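Local coordinates for protein tyrosinase (Burkholderia thailandensis, PDB 5ZRD) that probably hydroxylates monophenols and oxidises the resulting catechols at a pair of copper ions, as tyrosinases do, at residues 324-338 and 390-404. Sequence-based numbering, arbitrary orientation.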
loop_
_atom_site.group_PDB
_atom_site.type_symbol
_atom_site.label_atom_id
_atom_site.label_comp_id
_atom_site.label_asym_id
_atom_site.label_seq_id
_atom_site.Cartn_x
_atom_site.Cartn_y
_atom_site.Cartn_z
ATOM N N ASP A 324 6.314 29.651 -27.757
ATOM C CA ASP A 324 7.152 30.497 -26.903
ATOM C C ASP A 324 7.189 31.893 -27.479
ATOM O O ASP A 324 7.188 32.856 -26.746
ATOM C CB ASP A 324 8.571 29.945 -26.824
ATOM C CG ASP A 324 9.383 30.578 -25.720
ATOM O OD1 ASP A 324 8.897 30.529 -24.564
ATOM O OD2 ASP A 324 10.512 31.085 -26.025
ATOM N N ARG A 325 7.213 31.991 -28.804
ATOM C CA ARG A 325 7.151 33.284 -29.462
ATOM C C ARG A 325 5.828 33.997 -29.143
ATOM O O ARG A 325 5.799 35.227 -28.893
ATOM C CB ARG A 325 7.311 33.083 -30.963
ATOM C CG ARG A 325 7.429 34.361 -31.760
ATOM C CD ARG A 325 7.470 34.045 -33.252
ATOM N NE ARG A 325 6.227 33.502 -33.781
ATOM C CZ ARG A 325 5.218 34.230 -34.232
ATOM N NH1 ARG A 325 5.337 35.544 -34.242
ATOM N NH2 ARG A 325 4.105 33.652 -34.687
ATOM N N MET A 326 4.736 33.243 -29.131
ATOM C CA MET A 326 3.408 33.818 -28.789
ATOM C C MET A 326 3.427 34.283 -27.324
ATOM O O MET A 326 2.936 35.349 -27.002
ATOM C CB MET A 326 2.293 32.795 -29.015
ATOM C CG MET A 326 2.060 32.451 -30.479
ATOM S SD MET A 326 1.169 33.771 -31.356
ATOM C CE MET A 326 2.516 34.705 -32.044
ATOM N N PHE A 327 4.004 33.490 -26.453
ATOM C CA PHE A 327 4.191 33.898 -25.062
ATOM C C PHE A 327 4.970 35.222 -25.011
ATOM O O PHE A 327 4.623 36.117 -24.253
ATOM C CB PHE A 327 4.887 32.768 -24.309
ATOM C CG PHE A 327 5.244 33.029 -22.875
ATOM C CD1 PHE A 327 4.644 34.040 -22.137
ATOM C CD2 PHE A 327 6.202 32.255 -22.258
ATOM C CE1 PHE A 327 4.978 34.250 -20.804
ATOM C CE2 PHE A 327 6.525 32.449 -20.913
ATOM C CZ PHE A 327 5.890 33.433 -20.187
ATOM N N TRP A 328 5.991 35.367 -25.845
ATOM C CA TRP A 328 6.847 36.569 -25.835
ATOM C C TRP A 328 6.089 37.776 -26.424
ATOM O O TRP A 328 6.198 38.891 -25.908
ATOM C CB TRP A 328 8.167 36.293 -26.584
ATOM C CG TRP A 328 9.075 37.480 -26.667
ATOM C CD1 TRP A 328 9.423 38.162 -27.795
ATOM C CD2 TRP A 328 9.720 38.158 -25.572
ATOM N NE1 TRP A 328 10.232 39.218 -27.473
ATOM C CE2 TRP A 328 10.445 39.234 -26.124
ATOM C CE3 TRP A 328 9.740 37.979 -24.190
ATOM C CZ2 TRP A 328 11.210 40.098 -25.351
ATOM C CZ3 TRP A 328 10.501 38.835 -23.421
ATOM C CH2 TRP A 328 11.232 39.873 -23.998
ATOM N N VAL A 329 5.307 37.538 -27.476
ATOM C CA VAL A 329 4.454 38.574 -28.027
ATOM C C VAL A 329 3.433 39.054 -26.992
ATOM O O VAL A 329 3.195 40.225 -26.922
ATOM C CB VAL A 329 3.717 38.110 -29.292
ATOM C CG1 VAL A 329 2.620 39.091 -29.673
ATOM C CG2 VAL A 329 4.676 37.920 -30.452
ATOM N N TRP A 330 2.845 38.155 -26.204
ATOM C CA TRP A 330 1.876 38.525 -25.228
ATOM C C TRP A 330 2.577 39.359 -24.156
ATOM O O TRP A 330 1.988 40.303 -23.643
ATOM C CB TRP A 330 1.187 37.292 -24.615
ATOM C CG TRP A 330 0.278 37.606 -23.461
ATOM C CD1 TRP A 330 -1.045 37.924 -23.519
ATOM C CD2 TRP A 330 0.641 37.675 -22.071
ATOM N NE1 TRP A 330 -1.533 38.161 -22.265
ATOM C CE2 TRP A 330 -0.521 38.009 -21.356
ATOM C CE3 TRP A 330 1.838 37.512 -21.367
ATOM C CZ2 TRP A 330 -0.512 38.196 -19.981
ATOM C CZ3 TRP A 330 1.842 37.655 -19.997
ATOM C CH2 TRP A 330 0.684 38.023 -19.318
ATOM N N GLN A 331 3.791 38.957 -23.798
ATOM C CA GLN A 331 4.579 39.693 -22.768
ATOM C C GLN A 331 4.798 41.115 -23.267
ATOM O O GLN A 331 4.559 42.031 -22.527
ATOM C CB GLN A 331 5.922 39.048 -22.481
ATOM C CG GLN A 331 5.807 37.821 -21.597
ATOM C CD GLN A 331 7.123 37.110 -21.366
ATOM O OE1 GLN A 331 7.535 36.271 -22.167
ATOM N NE2 GLN A 331 7.763 37.398 -20.236
ATOM N N LYS A 332 5.105 41.264 -24.555
ATOM C CA LYS A 332 5.396 42.600 -25.156
ATOM C C LYS A 332 4.121 43.447 -25.257
ATOM O O LYS A 332 4.125 44.600 -24.850
ATOM C CB LYS A 332 5.983 42.466 -26.565
ATOM C CG LYS A 332 7.390 41.878 -26.664
ATOM C CD LYS A 332 8.347 42.666 -27.574
ATOM C CE LYS A 332 8.138 42.503 -29.073
ATOM N NZ LYS A 332 7.648 41.150 -29.462
ATOM N N GLN A 333 3.047 42.872 -25.825
ATOM C CA GLN A 333 1.812 43.594 -26.053
ATOM C C GLN A 333 1.140 43.910 -24.710
ATOM O O GLN A 333 0.299 44.773 -24.709
ATOM C CB GLN A 333 0.817 42.831 -26.932
ATOM C CG GLN A 333 1.238 42.649 -28.392
ATOM C CD GLN A 333 0.135 42.044 -29.239
ATOM O OE1 GLN A 333 -0.965 41.808 -28.751
ATOM N NE2 GLN A 333 0.392 41.809 -30.525
ATOM N N THR A 334 1.464 43.269 -23.580
ATOM C CA THR A 334 0.665 43.502 -22.376
ATOM C C THR A 334 1.513 44.054 -21.228
ATOM O O THR A 334 0.987 44.221 -20.143
ATOM C CB THR A 334 -0.059 42.246 -21.834
ATOM O OG1 THR A 334 0.893 41.288 -21.355
ATOM C CG2 THR A 334 -1.002 41.613 -22.836
ATOM N N GLY A 335 2.809 44.252 -21.425
ATOM C CA GLY A 335 3.644 44.877 -20.413
ATOM C C GLY A 335 4.287 43.887 -19.475
ATOM O O GLY A 335 4.678 44.290 -18.371
ATOM N N HIS A 336 4.490 42.634 -19.916
ATOM C CA HIS A 336 5.015 41.598 -19.000
ATOM C C HIS A 336 6.366 41.053 -19.474
ATOM O O HIS A 336 6.701 39.927 -19.125
ATOM C CB HIS A 336 3.982 40.473 -18.798
ATOM C CG HIS A 336 2.743 40.965 -18.134
ATOM N ND1 HIS A 336 2.709 41.278 -16.787
ATOM C CD2 HIS A 336 1.537 41.308 -18.630
ATOM C CE1 HIS A 336 1.519 41.770 -16.488
ATOM N NE2 HIS A 336 0.793 41.776 -17.590
ATOM N N THR A 337 7.140 41.828 -20.236
ATOM C CA THR A 337 8.494 41.395 -20.606
ATOM C C THR A 337 9.401 41.274 -19.374
ATOM O O THR A 337 10.370 40.485 -19.442
ATOM C CB THR A 337 9.217 42.314 -21.600
ATOM O OG1 THR A 337 9.426 43.567 -20.927
ATOM C CG2 THR A 337 8.486 42.408 -22.926
ATOM N N ASP A 338 9.106 41.959 -18.260
ATOM C CA ASP A 338 10.031 41.854 -17.101
ATOM C C ASP A 338 9.400 41.458 -15.792
ATOM O O ASP A 338 10.070 41.325 -14.790
ATOM C CB ASP A 338 10.826 43.151 -16.921
ATOM C CG ASP A 338 11.725 43.452 -18.095
ATOM O OD1 ASP A 338 12.847 42.904 -18.124
ATOM O OD2 ASP A 338 11.318 44.183 -19.022
ATOM N N ILE A 390 11.859 35.059 -17.521
ATOM C CA ILE A 390 10.810 36.018 -17.871
ATOM C C ILE A 390 11.220 36.802 -19.129
ATOM O O ILE A 390 10.461 36.931 -20.105
ATOM C CB ILE A 390 10.478 36.907 -16.661
ATOM C CG1 ILE A 390 10.072 36.027 -15.474
ATOM C CG2 ILE A 390 9.405 37.931 -17.020
ATOM C CD1 ILE A 390 9.747 36.763 -14.212
ATOM N N ASN A 391 12.432 37.310 -19.145
ATOM C CA ASN A 391 12.826 38.153 -20.232
ATOM C C ASN A 391 13.820 37.378 -21.084
ATOM O O ASN A 391 14.978 37.195 -20.671
ATOM C CB ASN A 391 13.450 39.463 -19.749
ATOM C CG ASN A 391 13.771 40.391 -20.899
ATOM O OD1 ASN A 391 14.297 39.958 -21.923
ATOM N ND2 ASN A 391 13.408 41.656 -20.764
ATOM N N ILE A 392 13.383 36.950 -22.262
ATOM C CA ILE A 392 14.262 36.086 -23.037
ATOM C C ILE A 392 15.535 36.850 -23.481
ATOM O O ILE A 392 16.556 36.208 -23.651
ATOM C CB ILE A 392 13.542 35.450 -24.248
ATOM C CG1 ILE A 392 13.001 36.499 -25.210
ATOM C CG2 ILE A 392 12.460 34.480 -23.802
ATOM C CD1 ILE A 392 12.465 35.923 -26.500
ATOM N N GLU A 393 15.479 38.168 -23.722
ATOM C CA GLU A 393 16.646 38.939 -24.232
ATOM C C GLU A 393 17.651 39.156 -23.080
ATOM O O GLU A 393 18.799 38.729 -23.169
ATOM C CB GLU A 393 16.184 40.254 -24.860
ATOM C CG GLU A 393 15.279 40.074 -26.065
ATOM C CD GLU A 393 14.603 41.332 -26.623
ATOM O OE1 GLU A 393 14.483 42.333 -25.868
ATOM O OE2 GLU A 393 14.165 41.315 -27.814
ATOM N N ARG A 394 17.189 39.658 -21.942
ATOM C CA ARG A 394 18.084 39.999 -20.808
ATOM C C ARG A 394 18.530 38.759 -20.045
ATOM O O ARG A 394 19.614 38.779 -19.509
ATOM C CB ARG A 394 17.431 40.963 -19.809
ATOM C CG ARG A 394 16.898 42.237 -20.453
ATOM C CD ARG A 394 16.262 43.209 -19.468
ATOM N NE ARG A 394 15.811 44.397 -20.186
ATOM C CZ ARG A 394 16.600 45.382 -20.659
ATOM N NH1 ARG A 394 17.821 45.568 -20.160
ATOM N NH2 ARG A 394 16.143 46.174 -21.630
ATOM N N GLN A 395 17.720 37.709 -19.924
ATOM C CA GLN A 395 18.151 36.587 -19.072
ATOM C C GLN A 395 18.655 35.389 -19.907
ATOM O O GLN A 395 19.441 34.587 -19.388
ATOM C CB GLN A 395 17.025 36.178 -18.125
ATOM C CG GLN A 395 16.624 37.242 -17.111
ATOM C CD GLN A 395 15.344 36.861 -16.393
ATOM O OE1 GLN A 395 14.247 36.943 -16.947
ATOM N NE2 GLN A 395 15.461 36.422 -15.154
ATOM N N LEU A 396 18.215 35.201 -21.152
ATOM C CA LEU A 396 18.544 33.953 -21.900
ATOM C C LEU A 396 19.315 34.264 -23.202
ATOM O O LEU A 396 19.783 33.353 -23.877
ATOM C CB LEU A 396 17.253 33.177 -22.214
ATOM C CG LEU A 396 16.443 32.650 -21.026
ATOM C CD1 LEU A 396 15.250 31.856 -21.517
ATOM C CD2 LEU A 396 17.270 31.782 -20.087
ATOM N N GLY A 397 19.441 35.528 -23.580
ATOM C CA GLY A 397 20.353 35.904 -24.651
ATOM C C GLY A 397 19.748 35.716 -26.038
ATOM O O GLY A 397 20.506 35.606 -27.001
ATOM N N PHE A 398 18.409 35.696 -26.186
ATOM C CA PHE A 398 17.811 35.543 -27.538
ATOM C C PHE A 398 16.482 36.310 -27.642
ATOM O O PHE A 398 15.888 36.728 -26.656
ATOM C CB PHE A 398 17.642 34.058 -27.864
ATOM C CG PHE A 398 16.450 33.390 -27.229
ATOM C CD1 PHE A 398 15.197 33.444 -27.836
ATOM C CD2 PHE A 398 16.570 32.714 -26.034
ATOM C CE1 PHE A 398 14.091 32.840 -27.252
ATOM C CE2 PHE A 398 15.466 32.083 -25.471
ATOM C CZ PHE A 398 14.224 32.184 -26.054
ATOM N N THR A 399 16.054 36.475 -28.872
ATOM C CA THR A 399 14.843 37.152 -29.202
ATOM C C THR A 399 14.197 36.436 -30.396
ATOM O O THR A 399 14.786 35.516 -30.991
ATOM C CB THR A 399 15.124 38.607 -29.566
ATOM O OG1 THR A 399 13.900 39.348 -29.472
ATOM C CG2 THR A 399 15.730 38.740 -30.951
ATOM N N TYR A 400 12.996 36.871 -30.738
ATOM C CA TYR A 400 12.226 36.289 -31.823
ATOM C C TYR A 400 12.317 37.283 -32.963
ATOM O O TYR A 400 12.120 38.452 -32.766
ATOM C CB TYR A 400 10.781 35.929 -31.416
ATOM C CG TYR A 400 10.730 34.641 -30.627
ATOM C CD1 TYR A 400 10.892 33.421 -31.259
ATOM C CD2 TYR A 400 10.662 34.633 -29.243
ATOM C CE1 TYR A 400 10.923 32.224 -30.554
ATOM C CE2 TYR A 400 10.721 33.455 -28.517
ATOM C CZ TYR A 400 10.833 32.241 -29.177
ATOM O OH TYR A 400 10.920 31.064 -28.498
ATOM N N GLY A 401 12.682 36.784 -34.124
ATOM C CA GLY A 401 12.577 37.581 -35.296
ATOM C C GLY A 401 11.128 37.908 -35.563
ATOM O O GLY A 401 10.276 37.582 -34.783
ATOM N N PRO A 402 10.872 38.560 -36.675
ATOM C CA PRO A 402 9.535 38.920 -37.062
ATOM C C PRO A 402 8.710 37.710 -37.520
ATOM O O PRO A 402 9.229 36.826 -38.207
ATOM C CB PRO A 402 9.735 39.891 -38.247
ATOM C CG PRO A 402 11.077 39.462 -38.830
ATOM C CD PRO A 402 11.889 39.060 -37.618
ATOM N N GLY A 403 7.430 37.707 -37.167
ATOM C CA GLY A 403 6.494 36.733 -37.698
ATOM C C GLY A 403 5.055 37.137 -37.462
ATOM O O GLY A 403 4.775 38.194 -36.904
ATOM N N SER A 404 4.150 36.261 -37.871
ATOM C CA SER A 404 2.721 36.533 -37.851
ATOM C C SER A 404 2.265 36.964 -36.443
ATOM O O SER A 404 2.749 36.464 -35.416
ATOM C CB SER A 404 1.942 35.317 -38.365
ATOM O OG SER A 404 1.967 34.222 -37.457
HETATM O O HOH W 1 7.809 37.238 -33.481
#
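R325 runs across the ring of Y400 and on to the backbone carbonyl of S404. Its CB sits over the centre of the tyrosine face, 3.7 Å from the ring centroid, and CG lies 3.5 Å from Y400 CG. With CG anti to the backbone N (chi1 -173°), the chain passes CD at the ring's rim, then bends at chi3. NE turns to N322, while NH1 and NH2 grip S404 O end-on at 3.0 and 3.2 Å, the acceptor lying in the guanidinium plane. A water in that plane links NH1 to G401 O, and M326 CE lies over one face of the guanidinium, toward its rim. Beyond the ring, Y400 OH donates to D324 OD2 (2.5 Å), which accepts through its anti lone pair. Further along helix 315-334, I392 CG1 lies over the six-membered ring of W328, 3.6 Å from its centroid. Q331 NE2 is shared between H336 O and I390 O, the latter 2.7 Å away. The helix also carries the copper ligand H320, and the D324 side chain is about 10 Å from a copper ion, so the contact packs just outside the ligand shell. With R95 in a salt bridge to OD1 and Y400 donating to OD2, D324 probably stays ionised, while R11 binds the same tyrosine hydroxyl.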